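Local coordinates for phosphoglycerate kinase (Coxiella burnetii, PDB 4NG4), which catalyses the reversible transfer of a phosphoryl group between ATP and 3-phosphoglycerate in glycolysis, binding nucleotide and magnesium, at residues A[194-200]-A[219-225]; A[270-276]-A[300-306]. All blocks are in the same frame, centred on the assembly; numbering follows the deposited sequence.

Interaction 1. Residues A[194-200]-A[219-225]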
ATOM      1  N   LYS A 194     -19.528  -7.439   8.658  1.00 42.16           N
ATOM      2  CA  LYS A 194     -20.289  -7.552   7.408  1.00 40.65           C
ATOM      3  C   LYS A 194     -21.392  -6.482   7.305  1.00 40.48           C
ATOM      4  O   LYS A 194     -21.808  -5.923   8.305  1.00 42.15           O
ATOM      5  CB  LYS A 194     -20.900  -8.958   7.259  1.00 41.78           C
ATOM      6  CG  LYS A 194     -19.871 -10.109   7.260  1.00 42.66           C
ATOM      7  CD  LYS A 194     -20.215 -11.255   6.253  1.00 42.88           C
ATOM      8  CE  LYS A 194     -19.615 -12.606   6.688  1.00 44.61           C
ATOM      9  NZ  LYS A 194     -19.033 -13.389   5.560  1.00 43.33           N
ATOM     10  N   PRO A 195     -21.837  -6.161   6.084  1.00 38.82           N
ATOM     11  CA  PRO A 195     -21.248  -6.550   4.785  1.00 36.50           C
ATOM     12  C   PRO A 195     -19.883  -5.909   4.534  1.00 34.72           C
ATOM     13  O   PRO A 195     -19.666  -4.755   4.917  1.00 34.68           O
ATOM     14  CB  PRO A 195     -22.264  -6.044   3.751  1.00 35.57           C
ATOM     15  CG  PRO A 195     -23.247  -5.211   4.496  1.00 37.37           C
ATOM     16  CD  PRO A 195     -23.201  -5.634   5.931  1.00 39.64           C
ATOM     17  N   LEU A 196     -18.973  -6.677   3.936  1.00 33.27           N
ATOM     18  CA  LEU A 196     -17.708  -6.156   3.458  1.00 31.54           C
ATOM     19  C   LEU A 196     -17.914  -5.739   2.017  1.00 29.60           C
ATOM     20  O   LEU A 196     -18.455  -6.514   1.236  1.00 29.49           O
ATOM     21  CB  LEU A 196     -16.630  -7.230   3.532  1.00 31.66           C
ATOM     22  CG  LEU A 196     -15.269  -6.873   2.926  1.00 30.60           C
ATOM     23  CD1 LEU A 196     -14.598  -5.809   3.760  1.00 30.72           C
ATOM     24  CD2 LEU A 196     -14.390  -8.106   2.802  1.00 30.88           C
ATOM     25  N   VAL A 197     -17.488  -4.525   1.669  1.00 28.49           N
ATOM     26  CA  VAL A 197     -17.501  -4.060   0.274  1.00 26.84           C
ATOM     27  C   VAL A 197     -16.108  -3.661  -0.198  1.00 25.60           C
ATOM     28  O   VAL A 197     -15.356  -3.025   0.529  1.00 26.10           O
ATOM     29  CB  VAL A 197     -18.430  -2.855   0.094  1.00 26.88           C
ATOM     30  CG1 VAL A 197     -18.388  -2.374  -1.338  1.00 25.74           C
ATOM     31  CG2 VAL A 197     -19.838  -3.221   0.477  1.00 28.11           C
ATOM     32  N   ALA A 198     -15.769  -4.022  -1.425  1.00 24.54           N
ATOM     33  CA  ALA A 198     -14.457  -3.721  -1.975  1.00 23.72           C
ATOM     34  C   ALA A 198     -14.638  -2.973  -3.275  1.00 22.86           C
ATOM     35  O   ALA A 198     -15.211  -3.513  -4.216  1.00 23.25           O
ATOM     36  CB  ALA A 198     -13.691  -5.004  -2.209  1.00 23.56           C
ATOM     37  N   VAL A 199     -14.158  -1.736  -3.324  1.00 22.82           N
ATOM     38  CA  VAL A 199     -14.131  -0.927  -4.552  1.00 22.02           C
ATOM     39  C   VAL A 199     -12.747  -1.011  -5.182  1.00 21.77           C
ATOM     40  O   VAL A 199     -11.746  -0.791  -4.510  1.00 22.20           O
ATOM     41  CB  VAL A 199     -14.431   0.549  -4.232  1.00 22.66           C
ATOM     42  CG1 VAL A 199     -14.521   1.379  -5.489  1.00 20.73           C
ATOM     43  CG2 VAL A 199     -15.712   0.648  -3.403  1.00 23.75           C
ATOM     44  N   VAL A 200     -12.684  -1.331  -6.467  1.00 21.30           N
ATOM     45  CA  VAL A 200     -11.399  -1.550  -7.143  1.00 21.20           C
ATOM     46  C   VAL A 200     -11.414  -0.834  -8.495  1.00 20.95           C
ATOM     47  O   VAL A 200     -12.188  -1.196  -9.386  1.00 20.62           O
ATOM     48  CB  VAL A 200     -11.129  -3.061  -7.332  1.00 21.29           C
ATOM     49  CG1 VAL A 200      -9.946  -3.307  -8.300  1.00 20.87           C
ATOM     50  CG2 VAL A 200     -10.911  -3.719  -5.974  1.00 20.94           C
ATOM     51  N   VAL A 219     -15.680 -10.885  -0.094  1.00 30.58           N
ATOM     52  CA  VAL A 219     -16.596  -9.746  -0.072  1.00 29.45           C
ATOM     53  C   VAL A 219     -18.047 -10.159  -0.260  1.00 30.35           C
ATOM     54  O   VAL A 219     -18.336 -11.278  -0.668  1.00 31.11           O
ATOM     55  CB  VAL A 219     -16.244  -8.728  -1.169  1.00 27.61           C
ATOM     56  CG1 VAL A 219     -14.784  -8.356  -1.065  1.00 26.87           C
ATOM     57  CG2 VAL A 219     -16.571  -9.269  -2.566  1.00 25.57           C
ATOM     58  N   ASP A 220     -18.953  -9.236   0.049  1.00 30.36           N
ATOM     59  CA  ASP A 220     -20.374  -9.416  -0.210  1.00 31.11           C
ATOM     60  C   ASP A 220     -20.795  -8.645  -1.459  1.00 29.63           C
ATOM     61  O   ASP A 220     -21.590  -9.130  -2.259  1.00 29.72           O
ATOM     62  CB  ASP A 220     -21.172  -8.982   1.007  1.00 32.60           C
ATOM     63  CG  ASP A 220     -20.890  -9.852   2.206  1.00 34.70           C
ATOM     64  OD1 ASP A 220     -21.444 -10.962   2.277  1.00 36.03           O
ATOM     65  OD2 ASP A 220     -20.100  -9.444   3.074  1.00 35.88           O
ATOM     66  N   GLN A 221     -20.264  -7.436  -1.608  1.00 28.48           N
ATOM     67  CA  GLN A 221     -20.430  -6.632  -2.805  1.00 27.04           C
ATOM     68  C   GLN A 221     -19.035  -6.336  -3.339  1.00 25.87           C
ATOM     69  O   GLN A 221     -18.070  -6.286  -2.550  1.00 25.95           O
ATOM     70  CB  GLN A 221     -21.138  -5.315  -2.469  1.00 27.43           C
ATOM     71  CG  GLN A 221     -22.664  -5.398  -2.251  1.00 29.18           C
ATOM     72  CD  GLN A 221     -23.083  -5.931  -0.870  1.00 31.88           C
ATOM     73  OE1 GLN A 221     -22.532  -5.538   0.161  1.00 34.57           O
ATOM     74  NE2 GLN A 221     -24.076  -6.808  -0.856  1.00 32.02           N
ATOM     75  N   LEU A 222     -18.914  -6.164  -4.661  1.00 24.72           N
ATOM     76  CA  LEU A 222     -17.652  -5.703  -5.275  1.00 23.63           C
ATOM     77  C   LEU A 222     -17.935  -4.708  -6.390  1.00 22.58           C
ATOM     78  O   LEU A 222     -18.838  -4.914  -7.198  1.00 22.77           O
ATOM     79  CB  LEU A 222     -16.852  -6.882  -5.837  1.00 23.91           C
ATOM     80  CG  LEU A 222     -15.491  -6.578  -6.489  1.00 23.71           C
ATOM     81  CD1 LEU A 222     -14.438  -6.327  -5.436  1.00 23.56           C
ATOM     82  CD2 LEU A 222     -15.057  -7.711  -7.413  1.00 24.29           C
ATOM     83  N   ILE A 223     -17.160  -3.629  -6.430  1.00 21.82           N
ATOM     84  CA  ILE A 223     -17.379  -2.541  -7.385  1.00 21.01           C
ATOM     85  C   ILE A 223     -16.118  -2.258  -8.177  1.00 20.14           C
ATOM     86  O   ILE A 223     -15.081  -1.904  -7.617  1.00 20.33           O
ATOM     87  CB  ILE A 223     -17.756  -1.252  -6.659  1.00 21.72           C
ATOM     88  CG1 ILE A 223     -19.177  -1.337  -6.111  1.00 22.99           C
ATOM     89  CG2 ILE A 223     -17.656  -0.052  -7.609  1.00 21.03           C
ATOM     90  CD1 ILE A 223     -19.545  -0.161  -5.238  1.00 24.37           C
ATOM     91  N   VAL A 224     -16.205  -2.406  -9.488  1.00 19.73           N
ATOM     92  CA  VAL A 224     -15.088  -2.077 -10.357  1.00 19.06           C
ATOM     93  C   VAL A 224     -15.318  -0.683 -10.938  1.00 19.27           C
ATOM     94  O   VAL A 224     -16.457  -0.312 -11.229  1.00 19.28           O
ATOM     95  CB  VAL A 224     -14.908  -3.109 -11.505  1.00 18.57           C
ATOM     96  CG1 VAL A 224     -14.728  -4.497 -10.952  1.00 18.66           C
ATOM     97  CG2 VAL A 224     -16.080  -3.072 -12.460  1.00 18.31           C
ATOM     98  N   GLY A 225     -14.222   0.066 -11.110  1.00 19.49           N
ATOM     99  CA  GLY A 225     -14.242   1.403 -11.696  1.00 19.76           C
ATOM    100  C   GLY A 225     -13.143   1.629 -12.723  1.00 19.90           C
ATOM    101  O   GLY A 225     -12.126   0.919 -12.733  1.00 19.79           O
TER

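Interaction 2. Residues A[270-276]-A[300-306]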
ATOM      1  N   PRO A 270     -21.276  -0.037 -14.046  1.00 22.04           N
ATOM      2  CA  PRO A 270     -21.858   1.274 -14.381  1.00 22.75           C
ATOM      3  C   PRO A 270     -23.063   1.137 -15.284  1.00 23.55           C
ATOM      4  O   PRO A 270     -22.940   0.504 -16.338  1.00 23.80           O
ATOM      5  CB  PRO A 270     -20.723   1.983 -15.132  1.00 22.05           C
ATOM      6  CG  PRO A 270     -19.462   1.346 -14.614  1.00 21.14           C
ATOM      7  CD  PRO A 270     -19.823  -0.087 -14.312  1.00 21.19           C
ATOM      8  N   VAL A 271     -24.207   1.701 -14.881  1.00 24.56           N
ATOM      9  CA  VAL A 271     -25.390   1.760 -15.770  1.00 25.57           C
ATOM     10  C   VAL A 271     -25.462   3.105 -16.520  1.00 26.32           C
ATOM     11  O   VAL A 271     -25.974   3.169 -17.639  1.00 27.34           O
ATOM     12  CB  VAL A 271     -26.714   1.475 -15.036  1.00 26.63           C
ATOM     13  CG1 VAL A 271     -26.568   0.294 -14.106  1.00 25.42           C
ATOM     14  CG2 VAL A 271     -27.163   2.687 -14.269  1.00 28.52           C
ATOM     15  N   ASP A 272     -24.946   4.168 -15.906  1.00 26.38           N
ATOM     16  CA  ASP A 272     -24.776   5.457 -16.586  1.00 27.15           C
ATOM     17  C   ASP A 272     -23.350   6.005 -16.408  1.00 26.15           C
ATOM     18  O   ASP A 272     -22.709   5.744 -15.393  1.00 25.58           O
ATOM     19  CB  ASP A 272     -25.844   6.481 -16.138  1.00 29.07           C
ATOM     20  CG  ASP A 272     -25.866   6.736 -14.621  1.00 29.36           C
ATOM     21  OD1 ASP A 272     -25.073   6.143 -13.860  1.00 28.67           O
ATOM     22  OD2 ASP A 272     -26.702   7.558 -14.194  1.00 30.33           O
ATOM     23  N   VAL A 273     -22.870   6.751 -17.406  1.00 26.38           N
ATOM     24  CA  VAL A 273     -21.480   7.251 -17.461  1.00 25.39           C
ATOM     25  C   VAL A 273     -21.421   8.666 -18.030  1.00 26.58           C
ATOM     26  O   VAL A 273     -22.368   9.117 -18.666  1.00 27.68           O
ATOM     27  CB  VAL A 273     -20.595   6.361 -18.378  1.00 24.21           C
ATOM     28  CG1 VAL A 273     -20.365   4.988 -17.764  1.00 22.70           C
ATOM     29  CG2 VAL A 273     -21.217   6.230 -19.752  1.00 24.64           C
ATOM     30  N   ILE A 274     -20.321   9.377 -17.818  1.00 26.22           N
ATOM     31  CA  ILE A 274     -20.165  10.652 -18.506  1.00 27.85           C
ATOM     32  C   ILE A 274     -19.075  10.570 -19.551  1.00 26.87           C
ATOM     33  O   ILE A 274     -17.950  10.172 -19.269  1.00 25.55           O
ATOM     34  CB  ILE A 274     -19.916  11.836 -17.566  1.00 29.32           C
ATOM     35  CG1 ILE A 274     -19.912  13.145 -18.356  1.00 31.76           C
ATOM     36  CG2 ILE A 274     -18.600  11.700 -16.878  1.00 29.28           C
ATOM     37  CD1 ILE A 274     -20.521  14.327 -17.580  1.00 36.20           C
ATOM     38  N   VAL A 275     -19.433  10.965 -20.765  1.00 27.69           N
ATOM     39  CA  VAL A 275     -18.589  10.787 -21.928  1.00 27.29           C
ATOM     40  C   VAL A 275     -18.278  12.120 -22.574  1.00 29.05           C
ATOM     41  O   VAL A 275     -19.013  13.083 -22.423  1.00 30.94           O
ATOM     42  CB  VAL A 275     -19.251   9.846 -22.988  1.00 26.84           C
ATOM     43  CG1 VAL A 275     -19.733   8.564 -22.352  1.00 25.19           C
ATOM     44  CG2 VAL A 275     -20.414  10.518 -23.685  1.00 28.56           C
ATOM     45  N   ALA A 276     -17.161  12.157 -23.281  1.00 29.11           N
ATOM     46  CA  ALA A 276     -16.747  13.307 -24.064  1.00 31.14           C
ATOM     47  C   ALA A 276     -15.943  12.750 -25.221  1.00 31.07           C
ATOM     48  O   ALA A 276     -15.546  11.583 -25.194  1.00 29.09           O
ATOM     49  CB  ALA A 276     -15.901  14.243 -23.233  1.00 31.80           C
ATOM     50  N   PHE A 300     -15.321   8.538 -19.066  1.00 24.19           N
ATOM     51  CA  PHE A 300     -14.388   9.129 -18.103  1.00 24.40           C
ATOM     52  C   PHE A 300     -14.897   9.166 -16.653  1.00 24.38           C
ATOM     53  O   PHE A 300     -14.159   9.521 -15.733  1.00 24.26           O
ATOM     54  CB  PHE A 300     -14.044  10.548 -18.535  1.00 26.15           C
ATOM     55  CG  PHE A 300     -13.472  10.646 -19.931  1.00 26.47           C
ATOM     56  CD1 PHE A 300     -12.425   9.841 -20.326  1.00 25.61           C
ATOM     57  CD2 PHE A 300     -13.976  11.559 -20.834  1.00 28.09           C
ATOM     58  CE1 PHE A 300     -11.889   9.946 -21.591  1.00 26.50           C
ATOM     59  CE2 PHE A 300     -13.448  11.667 -22.093  1.00 29.05           C
ATOM     60  CZ  PHE A 300     -12.397  10.855 -22.474  1.00 28.41           C
ATOM     61  N   ASP A 301     -16.155   8.815 -16.440  1.00 24.54           N
ATOM     62  CA  ASP A 301     -16.720   8.833 -15.093  1.00 25.26           C
ATOM     63  C   ASP A 301     -18.011   8.051 -15.079  1.00 24.99           C
ATOM     64  O   ASP A 301     -18.600   7.804 -16.122  1.00 25.45           O
ATOM     65  CB  ASP A 301     -16.992  10.280 -14.618  1.00 27.04           C
ATOM     66  CG  ASP A 301     -16.826  10.464 -13.098  1.00 28.29           C
ATOM     67  OD1 ASP A 301     -16.427   9.504 -12.384  1.00 26.91           O
ATOM     68  OD2 ASP A 301     -17.108  11.596 -12.613  1.00 30.80           O
ATOM     69  N   VAL A 302     -18.432   7.650 -13.886  1.00 24.95           N
ATOM     70  CA  VAL A 302     -19.761   7.097 -13.683  1.00 24.97           C
ATOM     71  C   VAL A 302     -20.765   8.226 -13.685  1.00 26.51           C
ATOM     72  O   VAL A 302     -20.414   9.396 -13.533  1.00 27.33           O
ATOM     73  CB  VAL A 302     -19.891   6.390 -12.320  1.00 24.98           C
ATOM     74  CG1 VAL A 302     -18.921   5.212 -12.219  1.00 23.27           C
ATOM     75  CG2 VAL A 302     -19.671   7.397 -11.182  1.00 25.54           C
ATOM     76  N   GLY A 303     -22.027   7.858 -13.841  1.00 27.24           N
ATOM     77  CA  GLY A 303     -23.138   8.809 -13.784  1.00 29.20           C
ATOM     78  C   GLY A 303     -23.813   8.824 -12.423  1.00 29.96           C
ATOM     79  O   GLY A 303     -23.391   8.108 -11.511  1.00 29.00           O
ATOM     80  N   PRO A 304     -24.875   9.635 -12.279  1.00 31.98           N
ATOM     81  CA  PRO A 304     -25.545   9.772 -10.996  1.00 33.22           C
ATOM     82  C   PRO A 304     -26.223   8.476 -10.511  1.00 32.68           C
ATOM     83  O   PRO A 304     -26.132   8.154  -9.324  1.00 32.64           O
ATOM     84  CB  PRO A 304     -26.565  10.887 -11.262  1.00 35.78           C
ATOM     85  CG  PRO A 304     -26.826  10.816 -12.697  1.00 35.43           C
ATOM     86  CD  PRO A 304     -25.529  10.448 -13.322  1.00 33.27           C
ATOM     87  N   ASN A 305     -26.879   7.745 -11.417  1.00 32.53           N
ATOM     88  CA  ASN A 305     -27.559   6.473 -11.074  1.00 32.32           C
ATOM     89  C   ASN A 305     -26.584   5.456 -10.536  1.00 30.31           C
ATOM     90  O   ASN A 305     -26.860   4.795  -9.531  1.00 30.88           O
ATOM     91  CB  ASN A 305     -28.279   5.858 -12.281  1.00 32.38           C
ATOM     92  CG  ASN A 305     -29.281   4.784 -11.882  1.00 32.88           C
ATOM     93  OD1 ASN A 305     -28.970   3.598 -11.857  1.00 32.47           O
ATOM     94  ND2 ASN A 305     -30.489   5.203 -11.568  1.00 35.10           N
ATOM     95  N   THR A 306     -25.441   5.349 -11.203  1.00 28.46           N
ATOM     96  CA  THR A 306     -24.375   4.468 -10.761  1.00 26.67           C
ATOM     97  C   THR A 306     -23.836   4.910  -9.409  1.00 26.99           C
ATOM     98  O   THR A 306     -23.856   4.132  -8.459  1.00 27.31           O
ATOM     99  CB  THR A 306     -23.216   4.407 -11.779  1.00 25.36           C
ATOM    100  OG1 THR A 306     -23.714   4.076 -13.084  1.00 24.61           O
ATOM    101  CG2 THR A 306     -22.182   3.363 -11.342  1.00 24.22           C
TER

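Interaction 1. Residues A[194-200]-A[219-225]
Asp220 holds its CG anti to its own carbonyl carbon (chi1 -64°), which swings the carboxylate across to Leu196. Leu222 has CG anti to its backbone N (chi1 -179°), which directs the branch toward Ala198, where CD1 rests against CB. OD2 of Asp220 accepts from Leu196 N at 3.1 Å through its anti lone pair, the one away from OD1. The main chain of Asp220 returns the grip, with Asp220 N donating to Leu196 O at 3.0 Å. One aspartate therefore engages both the N-H and the C=O of Leu196. The side chains of Lys194 and Asp220 cross at about a right angle. CD of Lys194 comes near OD2, close to the carboxylate plane, and its charged NZ stays too far from the carboxylate for contact.

Beyond this start the two strands run parallel, 11° apart. They are the two strands of a beta-alpha-beta unit made by strand 196-202, helix 209-216 and strand 221-226. Strand 221-226 forms an edge of the parallel sheet in the nucleotide-binding domain, and strand 319-323 pairs with the other side of 196-202. Val200 N donates to Ile223 O at 2.7 Å, and Gly225 N to Val200 O at 2.9 Å.

Ala198, Val200 and Leu222 share one face, covered by Leu212 and Leu215 of helix 209-216. The CB of Ala198 touches both Leu222 CD1, at 3.6 Å, and Val219 CG1, at 3.7 Å. Val219, from the loop before its strand, also sets CG1 against Leu196 CD2. On the other face, Val199 and Ile223 lie side by side and point the same way, with CG1 of Val199 4.0 Å from CG2 of Ile223. Met314 of helix 304-316 packs on both. Gln221 crosses Val197 obliquely there and brings OE1 to 3.6 Å from Val197 CG2.

Interaction 2. Residues A[270-276]-A[300-306]
Asp272 reaches from its strand to the first residues of helix 304-316, where it bonds Asn305 and Thr306. From CB, the side chain turns so that CG stands between the backbone N and the carbonyl carbon (chi1 57°). OD1 takes two bonds from Thr306: the hydroxyl OG1 donates at 2.6 Å, nearly in line with the C-O bond, and Thr306 N donates at 2.8 Å from the syn side, somewhat out of the carboxylate plane. OD2 accepts Asn305 N at 2.8 Å on its syn lone pair, with the CD of Pro304 close by. OD2 is also the atom nearest the CB of Asn305.

The backbones also join. Gly303 N donates to Asp272 O at 2.7 Å from above the carbonyl plane. Ile274 N bonds Asp301 O at 2.9 Å, and Phe300 N bonds Ile274 O at 3.1 Å. Strand 272-276 is the middle of a three-stranded antiparallel sheet, and strand 298-300 is one of its edges. The CB of Ala276 meets the edge of the Phe300 ring at CE2, 3.7 Å away. The chain turns a corner at Asp301, whose carboxylate belongs to the magnesium site and also receives Gly337 N.

Three donors grip the Asp272 carboxylate at the N-terminal end of a helix, a setting that would probably favour its ionised form.

Interactions 1 and 2 follow each other along the chain and lie on the same side of its centre. Their centres are 19 Å apart. Their nearest atoms are about 5 Å apart and do not touch. Helix 304-316 connects them: it begins in interaction 2 and lies against the Val199 and Ile223 face of interaction 1. Its Tyr310 packs on both Ile223 and Pro270. Both contacts lie near the bound ADP. Between nearest atoms, ADP is about 6 Å from Gly225 and about 5 Å from the Phe300 side chain. Likewise, the magnesium ion is about 3 Å from the Asp301 side chain and about 9 Å from Gly225. Phe334 and Thr338 complete the metal site.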